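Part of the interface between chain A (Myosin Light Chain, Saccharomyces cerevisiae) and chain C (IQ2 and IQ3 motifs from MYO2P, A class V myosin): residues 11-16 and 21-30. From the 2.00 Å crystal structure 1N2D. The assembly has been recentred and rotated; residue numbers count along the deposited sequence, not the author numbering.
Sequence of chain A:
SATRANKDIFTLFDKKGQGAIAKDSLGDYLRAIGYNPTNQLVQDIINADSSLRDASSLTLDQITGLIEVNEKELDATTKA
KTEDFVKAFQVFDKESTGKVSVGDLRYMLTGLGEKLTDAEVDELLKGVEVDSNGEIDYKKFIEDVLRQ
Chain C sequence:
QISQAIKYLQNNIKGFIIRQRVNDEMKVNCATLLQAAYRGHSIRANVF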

# COMPACT_ATOMS: atom_id res chain seq x y z
N THR A 11 9.37 -0.07 7.02
CA THR A 11 8.40 0.65 7.84
C THR A 11 7.00 0.11 7.56
O THR A 11 6.21 -0.11 8.48
CB THR A 11 8.44 2.15 7.55
OG1 THR A 11 9.75 2.65 7.86
CG2 THR A 11 7.40 2.89 8.39
N LEU A 12 6.72 -0.13 6.28
CA LEU A 12 5.43 -0.67 5.86
C LEU A 12 5.16 -2.03 6.50
O LEU A 12 4.02 -2.33 6.87
CB LEU A 12 5.37 -0.76 4.33
CG LEU A 12 4.04 -1.18 3.72
CD1 LEU A 12 3.88 -0.54 2.34
CD2 LEU A 12 3.96 -2.70 3.64
N PHE A 13 6.19 -2.87 6.62
CA PHE A 13 6.03 -4.19 7.23
C PHE A 13 5.90 -4.10 8.75
O PHE A 13 5.22 -4.91 9.37
CB PHE A 13 7.22 -5.09 6.90
CG PHE A 13 7.08 -5.83 5.61
CD1 PHE A 13 7.16 -5.15 4.39
CD2 PHE A 13 6.89 -7.21 5.60
CE1 PHE A 13 7.05 -5.84 3.19
CE2 PHE A 13 6.78 -7.91 4.39
CZ PHE A 13 6.86 -7.23 3.19
N ASP A 14 6.58 -3.11 9.33
CA ASP A 14 6.56 -2.91 10.77
C ASP A 14 5.24 -2.27 11.19
O ASP A 14 5.18 -1.08 11.52
CB ASP A 14 7.75 -2.02 11.15
CG ASP A 14 7.88 -1.81 12.65
OD1 ASP A 14 7.52 -2.74 13.41
OD2 ASP A 14 8.35 -0.73 13.05
N LYS A 15 4.18 -3.08 11.19
CA LYS A 15 2.83 -2.64 11.53
C LYS A 15 2.71 -2.04 12.94
O LYS A 15 2.01 -1.05 13.14
CB LYS A 15 1.85 -3.81 11.41
CG LYS A 15 1.94 -4.59 10.10
CD LYS A 15 1.58 -3.74 8.89
CE LYS A 15 1.68 -4.55 7.60
NZ LYS A 15 1.35 -3.76 6.39
N LYS A 16 3.39 -2.66 13.90
CA LYS A 16 3.34 -2.20 15.27
C LYS A 16 4.29 -1.04 15.53
O LYS A 16 4.36 -0.52 16.65
CB LYS A 16 3.65 -3.36 16.22
CG LYS A 16 2.76 -4.58 16.01
CD LYS A 16 3.22 -5.75 16.86
CE LYS A 16 2.37 -6.99 16.61
NZ LYS A 16 2.83 -8.16 17.41
N ARG C 21 1.62 -6.57 -4.19
CA ARG C 21 0.86 -6.32 -2.97
C ARG C 21 1.36 -5.06 -2.28
O ARG C 21 0.57 -4.20 -1.88
CB ARG C 21 0.97 -7.52 -2.03
CG ARG C 21 0.08 -7.43 -0.81
CD ARG C 21 0.33 -8.62 0.11
NE ARG C 21 0.00 -9.89 -0.52
CZ ARG C 21 0.38 -11.08 -0.04
NH1 ARG C 21 1.10 -11.15 1.07
NH2 ARG C 21 0.03 -12.19 -0.67
N VAL C 22 2.67 -4.95 -2.13
CA VAL C 22 3.29 -3.79 -1.49
C VAL C 22 2.99 -2.51 -2.27
O VAL C 22 2.66 -1.49 -1.69
CB VAL C 22 4.81 -3.98 -1.38
CG1 VAL C 22 5.49 -2.67 -1.01
CG2 VAL C 22 5.12 -5.03 -0.31
N ASN C 23 3.11 -2.58 -3.59
CA ASN C 23 2.86 -1.44 -4.46
C ASN C 23 1.41 -0.98 -4.29
O ASN C 23 1.13 0.22 -4.19
CB ASN C 23 3.14 -1.84 -5.92
CG ASN C 23 3.11 -0.66 -6.87
OD1 ASN C 23 2.22 -0.56 -7.72
ND2 ASN C 23 4.08 0.24 -6.74
N ASP C 24 0.48 -1.93 -4.24
CA ASP C 24 -0.92 -1.58 -4.07
C ASP C 24 -1.16 -0.94 -2.70
O ASP C 24 -1.93 0.02 -2.59
CB ASP C 24 -1.82 -2.81 -4.25
CG ASP C 24 -1.98 -3.18 -5.72
OD1 ASP C 24 -1.80 -2.29 -6.58
OD2 ASP C 24 -2.28 -4.36 -6.01
N GLU C 25 -0.51 -1.47 -1.66
CA GLU C 25 -0.67 -0.89 -0.32
C GLU C 25 -0.14 0.54 -0.30
O GLU C 25 -0.71 1.42 0.33
CB GLU C 25 0.08 -1.71 0.72
CG GLU C 25 -0.59 -3.02 1.08
CD GLU C 25 0.21 -3.81 2.11
OE1 GLU C 25 0.67 -3.21 3.10
OE2 GLU C 25 0.37 -5.04 1.92
N MET C 26 0.98 0.77 -0.99
CA MET C 26 1.56 2.10 -1.04
C MET C 26 0.61 3.04 -1.77
O MET C 26 0.50 4.22 -1.43
CB MET C 26 2.92 2.07 -1.73
CG MET C 26 4.04 1.59 -0.82
SD MET C 26 5.54 1.21 -1.74
CE MET C 26 6.00 2.83 -2.35
N LYS C 27 -0.06 2.53 -2.80
CA LYS C 27 -1.00 3.36 -3.54
C LYS C 27 -2.17 3.72 -2.63
O LYS C 27 -2.57 4.88 -2.57
CB LYS C 27 -1.51 2.64 -4.79
CG LYS C 27 -0.48 2.58 -5.91
CD LYS C 27 -1.02 1.81 -7.11
CE LYS C 27 -0.02 1.78 -8.26
NZ LYS C 27 -0.51 0.97 -9.42
N VAL C 28 -2.70 2.73 -1.91
CA VAL C 28 -3.81 2.98 -0.99
C VAL C 28 -3.42 3.97 0.10
O VAL C 28 -4.18 4.89 0.41
CB VAL C 28 -4.30 1.68 -0.32
CG1 VAL C 28 -5.27 2.02 0.82
CG2 VAL C 28 -5.01 0.79 -1.34
N ASN C 29 -2.24 3.77 0.68
CA ASN C 29 -1.76 4.67 1.73
C ASN C 29 -1.62 6.09 1.21
O ASN C 29 -1.98 7.05 1.89
CB ASN C 29 -0.39 4.23 2.27
CG ASN C 29 -0.44 2.89 2.98
OD1 ASN C 29 -1.49 2.47 3.48
ND2 ASN C 29 0.71 2.23 3.06
N CYS C 30 -1.08 6.23 -0.00
CA CYS C 30 -0.91 7.55 -0.61
C CYS C 30 -2.26 8.25 -0.79
O CYS C 30 -2.42 9.42 -0.45
CB CYS C 30 -0.21 7.43 -1.96
SG CYS C 30 -0.08 8.99 -2.88

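A single leucine carries most of this contact, and no hydrogen bond crosses between the two stretches. A:Leu12 lies near the end of a light-chain helix, its CA-to-CB bond pointing toward the myosin helix, and its side chain fits as a knob into a hole formed by C:Val22, C:Glu25, C:Met26 and C:Asn29. The spacing of these four follows from the helix itself: residues three, four and seven positions apart return to the same face, so a continuous helix offers a ready-made socket. Backbone hydrogen bonds such as C:Met26 N to C:Val22 O (2.9 Å) and C:Asn29 N to C:Glu25 O (2.8 Å) hold that socket in register.

The lining is mixed. CD1 of A:Leu12 packs 3.8 Å from CG of C:Met26 and 4.3 Å from CG1 of C:Val22, both apolar contacts, while its CD2 comes within 3.4 Å of OE1 of C:Glu25. The knob therefore rests partly against a charged side chain, and that carboxylate is engaged by a second light-chain residue. A:Lys15, just beyond the helix, starts with its CA-to-CB bond sideways, but the long side chain brings NZ to 3.4 Å from OE1 of C:Glu25, a salt bridge. The same NZ donates a hydrogen bond to the backbone O of A:Leu12 at 3.1 Å. One ammonium group thus links the carbonyl of the knob residue to the acid beside the knob.

A:Phe13 adds a smaller apolar contact, its ring meeting C:Val22 obliquely with CE1 4.1 Å from CG2. C:Val22 is thereby shared by two neighbouring light-chain residues. The example illustrates a general principle: a small patch of an interface, here 230 Å² buried between the two stretches, both sides summed, can combine knob-into-hole packing around one residue with a salt bridge to one of the residues that form the hole.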